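Local atomic coordinates of gene product PA4716 (Pseudomonas aeruginosa, PDB entry 1U0K), a protein that is of unknown function but belongs to the PhzF family and may act as an isomerase, possibly an epimerase. Residues A135-C138 against R139-E143. Residues are numbered along the deposited sequence; the frame is centred on the assembly and turned at random.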
ATOM      1  N   ALA A 135      15.610 -31.113  10.294  1.00 21.92           N
ATOM      2  CA  ALA A 135      15.629 -31.377   8.863  1.00 21.98           C
ATOM      3  C   ALA A 135      14.229 -31.376   8.240  1.00 22.15           C
ATOM      4  O   ALA A 135      14.029 -30.854   7.145  1.00 22.10           O
ATOM      5  CB  ALA A 135      16.323 -32.705   8.599  1.00 22.25           C
ATOM      6  N   GLY A 136      13.264 -31.951   8.951  1.00 22.62           N
ATOM      7  CA  GLY A 136      11.892 -31.993   8.466  1.00 22.79           C
ATOM      8  C   GLY A 136      11.275 -30.611   8.374  1.00 22.94           C
ATOM      9  O   GLY A 136      10.548 -30.302   7.429  1.00 22.67           O
ATOM     10  N   THR A 137      11.590 -29.767   9.351  1.00 22.89           N
ATOM     11  CA  THR A 137      11.074 -28.404   9.393  1.00 22.90           C
ATOM     12  C   THR A 137      11.639 -27.553   8.264  1.00 22.90           C
ATOM     13  O   THR A 137      10.920 -26.756   7.668  1.00 23.27           O
ATOM     14  CB  THR A 137      11.397 -27.764  10.754  1.00 22.93           C
ATOM     15  OG1 THR A 137      10.770 -28.515  11.803  1.00 23.71           O
ATOM     16  CG2 THR A 137      10.792 -26.361  10.870  1.00 23.04           C
ATOM     17  N   CYS A 138      12.928 -27.715   7.968  1.00 23.07           N
ATOM     18  CA  CYS A 138      13.557 -26.976   6.872  1.00 23.51           C
ATOM     19  C   CYS A 138      12.830 -27.271   5.558  1.00 23.95           C
ATOM     20  O   CYS A 138      12.552 -26.379   4.766  1.00 23.75           O
ATOM     21  CB  CYS A 138      15.047 -27.353   6.744  1.00 23.84           C
ATOM     22  SG  CYS A 138      16.098 -26.849   8.127  1.00 22.80           S
ATOM     23  N   ARG A 139      12.524 -28.541   5.341  1.00 25.07           N
ATOM     24  CA  ARG A 139      11.799 -28.982   4.155  1.00 26.01           C
ATOM     25  C   ARG A 139      10.396 -28.379   4.074  1.00 25.90           C
ATOM     26  O   ARG A 139       9.951 -27.968   3.006  1.00 25.95           O
ATOM     27  CB  ARG A 139      11.723 -30.512   4.164  1.00 26.53           C
ATOM     28  CG  ARG A 139      10.862 -31.135   3.083  1.00 29.03           C
ATOM     29  CD  ARG A 139      10.864 -32.653   3.149  1.00 32.70           C
ATOM     30  NE  ARG A 139      10.045 -33.262   2.103  1.00 35.82           N
ATOM     31  CZ  ARG A 139       9.925 -34.576   1.907  1.00 38.07           C
ATOM     32  NH1 ARG A 139      10.574 -35.442   2.684  1.00 39.02           N
ATOM     33  NH2 ARG A 139       9.154 -35.027   0.922  1.00 39.09           N
ATOM     34  N   TRP A 140       9.712 -28.315   5.212  1.00 25.87           N
ATOM     35  CA  TRP A 140       8.372 -27.739   5.269  1.00 25.69           C
ATOM     36  C   TRP A 140       8.371 -26.274   4.830  1.00 25.43           C
ATOM     37  O   TRP A 140       7.516 -25.858   4.055  1.00 25.22           O
ATOM     38  CB  TRP A 140       7.777 -27.884   6.678  1.00 25.82           C
ATOM     39  CG  TRP A 140       6.351 -27.412   6.767  1.00 26.27           C
ATOM     40  CD1 TRP A 140       5.219 -28.161   6.586  1.00 28.02           C
ATOM     41  CD2 TRP A 140       5.908 -26.078   7.026  1.00 26.58           C
ATOM     42  NE1 TRP A 140       4.101 -27.372   6.728  1.00 28.48           N
ATOM     43  CE2 TRP A 140       4.494 -26.088   6.997  1.00 27.34           C
ATOM     44  CE3 TRP A 140       6.562 -24.865   7.282  1.00 26.36           C
ATOM     45  CZ2 TRP A 140       3.732 -24.942   7.218  1.00 27.64           C
ATOM     46  CZ3 TRP A 140       5.806 -23.728   7.498  1.00 27.03           C
ATOM     47  CH2 TRP A 140       4.403 -23.774   7.467  1.00 27.46           C
ATOM     48  N   PHE A 141       9.338 -25.496   5.307  1.00 24.98           N
ATOM     49  CA  PHE A 141       9.396 -24.074   4.958  1.00 25.00           C
ATOM     50  C   PHE A 141       9.670 -23.858   3.469  1.00 25.56           C
ATOM     51  O   PHE A 141       9.123 -22.941   2.857  1.00 25.35           O
ATOM     52  CB  PHE A 141      10.429 -23.339   5.827  1.00 24.53           C
ATOM     53  CG  PHE A 141       9.856 -22.807   7.108  1.00 21.93           C
ATOM     54  CD1 PHE A 141       9.951 -23.532   8.287  1.00 20.33           C
ATOM     55  CD2 PHE A 141       9.201 -21.586   7.124  1.00 21.05           C
ATOM     56  CE1 PHE A 141       9.411 -23.037   9.471  1.00 19.61           C
ATOM     57  CE2 PHE A 141       8.657 -21.091   8.295  1.00 20.28           C
ATOM     58  CZ  PHE A 141       8.764 -21.815   9.472  1.00 19.31           C
ATOM     59  N   ALA A 142      10.510 -24.706   2.885  1.00 26.56           N
ATOM     60  CA  ALA A 142      10.780 -24.629   1.451  1.00 27.39           C
ATOM     61  C   ALA A 142       9.478 -24.767   0.669  1.00 28.00           C
ATOM     62  O   ALA A 142       9.184 -23.969  -0.207  1.00 27.96           O
ATOM     63  CB  ALA A 142      11.774 -25.703   1.033  1.00 27.51           C
ATOM     64  N   GLU A 143       8.674 -25.756   1.034  1.00 29.07           N
ATOM     65  CA  GLU A 143       7.413 -26.019   0.339  1.00 29.95           C
ATOM     66  C   GLU A 143       6.308 -24.990   0.601  1.00 30.22           C
ATOM     67  O   GLU A 143       5.399 -24.819  -0.216  1.00 30.25           O
ATOM     68  CB  GLU A 143       6.938 -27.423   0.678  1.00 30.11           C
ATOM     69  CG  GLU A 143       7.849 -28.486   0.079  1.00 31.59           C
ATOM     70  CD  GLU A 143       7.823 -29.798   0.834  1.00 32.97           C
ATOM     71  OE1 GLU A 143       7.109 -29.879   1.848  1.00 33.93           O
ATOM     72  OE2 GLU A 143       8.523 -30.743   0.413  1.00 34.31           O
TER
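Thr137 and Phe141 sit one helical turn apart and point the same way. The Thr137 methyl CG2 lies at the ring edge of Phe141, in the ring plane, 3.9 Å from CE1. The Thr137 torsion (chi1 -61°) sets CG2 anti to the backbone N, on the phenylalanine side. It leaves OG1 beside the backbone N, where it hydrogen-bonds to Asp134 OD1 just before the helix. The carbonyl O of Thr137 also lies near the ring plane, 3.4 Å from Phe141 CD1, and it accepts the backbone N-H of Phe141 at 3.1 Å. The Trp140 indole points its edge at one face of the Phe141 ring. Trp140 CZ3 lies over the ring centre, 3.8 Å above the plane of the Phe141 ring. On another side of the helix, the extended Arg139 chain carries its guanidinium to Glu143. Arg139 NE gives Glu143 OE2 a weak hydrogen bond of 3.4 Å, part of a salt bridge, with OE2 at the guanidinium edge and in its plane. Phe141 is buried against Ala188, Leu189 and Leu192 of helix 186-192, and Trp140 also touches Ala188. Successive backbone bonds from N-H of i+4 to C=O of i, such as Ala142 N to Cys138 O at 3.2 Å, mark a regular alpha-helix, with one side packed on helix 186-192.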